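Local coordinates for protein esterase LipW (Mycobacterium marinum, PDB 3QH4) that probably hydrolyses a narrow range of ester substrates, using an alpha/beta hydrolase fold, at residues L143-V146 and V147-T151; L175-G178 and A179-S183. All blocks are in the same frame, centred on the assembly; numbering follows the deposited sequence. Where two conformers were deposited one is given.

Contact 1: L143-V146 and V147-T151; sequences LTWV and VGNAT
W145 and N149 meet across the last turn of helix 134-148, where this helix of the alpha/beta hydrolase fold gives way to the short helix 150-153. The amide group of N149 lies over one face of the indole, its plane turned 51° from the ring. Two torsions bring the groups together: W145 places CG anti to its backbone N (chi1 175°), whereas N149 carries its amide beside its own N. Nearer the backbone, N149 CB packs 3.2 Å from W145 O. That carbonyl also accepts a hydrogen bond from N149 N at 2.9 Å, and its N-H...O angle of 138° is more bent than that of the preceding bond, G148 N to T144 O at 2.8 Å. Two residues earlier, V147 N donates to L143 O at 3.1 Å, and V147 CG2 rests 3.5 Å from the same oxygen.

Around this turn, L143 and V147 both pack on L160 of strand 160-165 and on P185. W145 instead reaches V65 and D63 of strand 59-66, together with R152 and L153. The chain leaves the helix at N149, and the next N-H shows the change from i-4 to i-3 bonding: A150 N lies 3.1 Å from V146 O at a poor angle, and donates instead to V147 O at 3.2 Å.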
loop_
_atom_site.group_PDB
_atom_site.type_symbol
_atom_site.label_atom_id
_atom_site.label_comp_id
_atom_site.label_asym_id
_atom_site.label_seq_id
_atom_site.Cartn_x
_atom_site.Cartn_y
_atom_site.Cartn_z
ATOM N N LEU A 143 -5.692 -13.535 -1.191
ATOM C CA LEU A 143 -6.944 -13.319 -0.459
ATOM C C LEU A 143 -7.830 -14.589 -0.451
ATOM O O LEU A 143 -8.384 -14.948 0.588
ATOM C CB LEU A 143 -7.721 -12.128 -1.026
ATOM C CG LEU A 143 -8.995 -11.797 -0.213
ATOM C CD1 LEU A 143 -9.121 -10.277 -0.177
ATOM C CD2 LEU A 143 -10.207 -12.451 -0.834
ATOM N N THR A 144 -7.959 -15.252 -1.601
ATOM C CA THR A 144 -8.751 -16.505 -1.689
ATOM C C THR A 144 -8.196 -17.583 -0.750
ATOM O O THR A 144 -8.956 -18.305 -0.086
ATOM C CB THR A 144 -8.797 -17.008 -3.166
ATOM O OG1 THR A 144 -9.431 -16.005 -3.961
ATOM C CG2 THR A 144 -9.597 -18.336 -3.289
ATOM N N TRP A 145 -6.871 -17.670 -0.695
ATOM C CA TRP A 145 -6.171 -18.647 0.130
ATOM C C TRP A 145 -6.363 -18.357 1.623
ATOM O O TRP A 145 -6.576 -19.282 2.425
ATOM C CB TRP A 145 -4.700 -18.624 -0.263
ATOM C CG TRP A 145 -3.769 -19.467 0.532
ATOM C CD1 TRP A 145 -3.436 -20.779 0.289
ATOM C CD2 TRP A 145 -2.965 -19.050 1.647
ATOM N NE1 TRP A 145 -2.496 -21.204 1.198
ATOM C CE2 TRP A 145 -2.175 -20.166 2.031
ATOM C CE3 TRP A 145 -2.814 -17.839 2.346
ATOM C CZ2 TRP A 145 -1.276 -20.115 3.094
ATOM C CZ3 TRP A 145 -1.926 -17.789 3.389
ATOM C CH2 TRP A 145 -1.157 -18.913 3.756
ATOM N N VAL A 146 -6.331 -17.075 1.994
ATOM C CA VAL A 146 -6.567 -16.651 3.366
ATOM C C VAL A 146 -7.943 -17.108 3.826
ATOM O O VAL A 146 -8.089 -17.666 4.910
ATOM C CB VAL A 146 -6.403 -15.103 3.498
ATOM C CG1 VAL A 146 -6.997 -14.573 4.778
ATOM C CG2 VAL A 146 -4.920 -14.751 3.355
ATOM N N VAL A 147 -8.945 -16.901 2.982
ATOM C CA VAL A 147 -10.304 -17.231 3.363
ATOM C C VAL A 147 -10.499 -18.751 3.301
ATOM O O VAL A 147 -11.056 -19.342 4.233
ATOM C CB VAL A 147 -11.312 -16.481 2.464
ATOM C CG1 VAL A 147 -12.750 -16.989 2.691
ATOM C CG2 VAL A 147 -11.222 -14.966 2.701
ATOM N N GLY A 148 -9.987 -19.389 2.247
ATOM C CA GLY A 148 -10.219 -20.832 2.047
ATOM C C GLY A 148 -9.553 -21.648 3.135
ATOM O O GLY A 148 -10.014 -22.763 3.483
ATOM N N ASN A 149 -8.480 -21.105 3.701
ATOM C CA ASN A 149 -7.704 -21.822 4.713
ATOM C C ASN A 149 -7.784 -21.172 6.080
ATOM O O ASN A 149 -6.921 -21.407 6.940
ATOM C CB ASN A 149 -6.249 -21.925 4.257
ATOM C CG ASN A 149 -6.103 -22.736 2.991
ATOM O OD1 ASN A 149 -5.957 -22.189 1.887
ATOM N ND2 ASN A 149 -6.182 -24.052 3.128
ATOM N N ALA A 150 -8.820 -20.360 6.299
ATOM C CA ALA A 150 -8.898 -19.540 7.516
ATOM C C ALA A 150 -8.859 -20.371 8.817
ATOM O O ALA A 150 -8.239 -19.967 9.808
ATOM C CB ALA A 150 -10.140 -18.643 7.487
ATOM N N THR A 151 -9.511 -21.531 8.805
ATOM C CA THR A 151 -9.564 -22.372 10.016
ATOM C C THR A 151 -8.171 -22.846 10.410
ATOM O O THR A 151 -7.728 -22.641 11.551
ATOM C CB THR A 151 -10.503 -23.600 9.838
ATOM O OG1 THR A 151 -11.809 -23.151 9.467
ATOM C CG2 THR A 151 -10.607 -24.415 11.161
#

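Contact 2: L175-G178 and A179-S183; sequences LAHG and AADGS
A Schellman motif closes helix 167-181, and an Asx turn is built onto it. G182 leaves the helix with positive phi (86°), a backbone shape that glycine adopts readily. Two bonds then run back into the last turn: G182 N donates to A179 O at 3.2 Å, and S183 N reaches G178 O at 3.0 Å in a weak bond, its N-H...O angle only 123°. The better-aimed acceptor for S183 N is the side chain of D181, whose OD1 accepts its hydrogen bond at 2.8 Å, nearly head-on to the carboxylate C-O bond. This bond to the residue two further on defines the Asx turn. D181 OD1 and G178 O are only 2.7 Å apart, a tight approach of two acceptors whose repulsion the shared S183 N-H may offset. A further bond from S183 OG to the same OD1 is doubtful, because S183 was modelled in two conformers.

The other carboxylate oxygen faces H177. D181 holds CG between its backbone N and carbonyl carbon (chi1 83°), which swings the group back along the helix until CG sits over one face of the imidazole. D181 OD2 comes within 3.2 Å of H177 NE2, but it stands above the ring plane, beyond the NE2 edge, where an in-plane N-H could not aim at it. In the backbone, D181 N donates to H177 O at 2.9 Å, continuing the i to i-4 bonding of the helix. Outside the turn, H177 touches R241, A179 touches V187, and G178 shares a backbone bond with L184. The whole cap ends the helix of a beta-alpha-beta unit, strand 160-165 to helix 167-181 to strand 189-193, as expected of an alpha/beta hydrolase.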
loop_
_atom_site.group_PDB
_atom_site.type_symbol
_atom_site.label_atom_id
_atom_site.label_comp_id
_atom_site.label_asym_id
_atom_site.label_seq_id
_atom_site.Cartn_x
_atom_site.Cartn_y
_atom_site.Cartn_z
ATOM N N LEU A 175 -9.019 -5.433 -4.689
ATOM C CA LEU A 175 -9.607 -6.459 -3.849
ATOM C C LEU A 175 -10.927 -5.951 -3.256
ATOM O O LEU A 175 -11.919 -6.676 -3.244
ATOM C CB LEU A 175 -8.664 -6.877 -2.711
ATOM C CG LEU A 175 -7.292 -7.435 -3.139
ATOM C CD1 LEU A 175 -6.493 -7.812 -1.900
ATOM C CD2 LEU A 175 -7.488 -8.684 -4.051
ATOM N N ALA A 176 -10.936 -4.710 -2.765
ATOM C CA ALA A 176 -12.188 -4.142 -2.227
ATOM C C ALA A 176 -13.319 -4.145 -3.271
ATOM O O ALA A 176 -14.478 -4.428 -2.927
ATOM C CB ALA A 176 -11.957 -2.730 -1.718
ATOM N N HIS A 177 -12.985 -3.818 -4.520
ATOM C CA HIS A 177 -13.994 -3.825 -5.593
ATOM C C HIS A 177 -14.507 -5.229 -5.870
ATOM O O HIS A 177 -15.712 -5.411 -6.046
ATOM C CB HIS A 177 -13.482 -3.224 -6.900
ATOM C CG HIS A 177 -14.296 -3.642 -8.088
ATOM N ND1 HIS A 177 -15.608 -3.249 -8.265
ATOM C CD2 HIS A 177 -14.003 -4.457 -9.131
ATOM C CE1 HIS A 177 -16.082 -3.795 -9.372
ATOM N NE2 HIS A 177 -15.124 -4.515 -9.925
ATOM N N GLY A 178 -13.598 -6.213 -5.927
ATOM C CA GLY A 178 -13.983 -7.615 -6.087
ATOM C C GLY A 178 -14.904 -8.118 -4.986
ATOM O O GLY A 178 -15.886 -8.830 -5.260
ATOM N N ALA A 179 -14.620 -7.752 -3.738
ATOM C CA ALA A 179 -15.526 -8.094 -2.652
ATOM C C ALA A 179 -16.898 -7.424 -2.846
ATOM O O ALA A 179 -17.936 -8.095 -2.661
ATOM C CB ALA A 179 -14.916 -7.725 -1.269
ATOM N N ALA A 180 -16.913 -6.133 -3.209
ATOM C CA ALA A 180 -18.192 -5.403 -3.403
ATOM C C ALA A 180 -19.034 -5.991 -4.524
ATOM O O ALA A 180 -20.264 -6.045 -4.410
ATOM C CB ALA A 180 -17.956 -3.898 -3.654
ATOM N N ASP A 181 -18.383 -6.440 -5.598
ATOM C CA ASP A 181 -19.115 -7.004 -6.722
ATOM C C ASP A 181 -19.414 -8.499 -6.595
ATOM O O ASP A 181 -20.058 -9.069 -7.478
ATOM C CB ASP A 181 -18.450 -6.643 -8.059
ATOM C CG ASP A 181 -17.307 -7.557 -8.429
ATOM O OD1 ASP A 181 -17.041 -8.537 -7.707
ATOM O OD2 ASP A 181 -16.672 -7.300 -9.473
ATOM N N GLY A 182 -18.945 -9.116 -5.510
ATOM C CA GLY A 182 -19.254 -10.510 -5.177
ATOM C C GLY A 182 -18.354 -11.554 -5.827
ATOM O O GLY A 182 -18.593 -12.760 -5.669
ATOM N N SER A 183 -17.325 -11.097 -6.539
ATOM C CA SER A 183 -16.324 -11.950 -7.201
ATOM C C SER A 183 -15.364 -12.570 -6.194
ATOM O O SER A 183 -14.703 -13.585 -6.485
ATOM C CB SER A 183 -15.480 -11.114 -8.174
ATOM O OG SER A 183 -16.256 -10.665 -9.279
#

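How the contacts relate
Both contacts are helix ends in the alpha/beta hydrolase fold, with centres about 16 Å apart and on the same side of the chain's centre. They come in series: contact 1 closes helix 134-148, the chain continues through strand 160-165, and contact 2 then closes helix 167-181 before strand 189-193. They also meet directly, since L143 CD1 packs 4.0 Å from L175 CD1, and L175 further touches A139 and I140. The two neighbouring helices are thus packed together close to their C-terminal ends. The likely nucleophile elbow lies between strand 160-165 and helix 167-181, at the other end of that helix from contact 2, so both contacts appear to be packing away from the probable active serine.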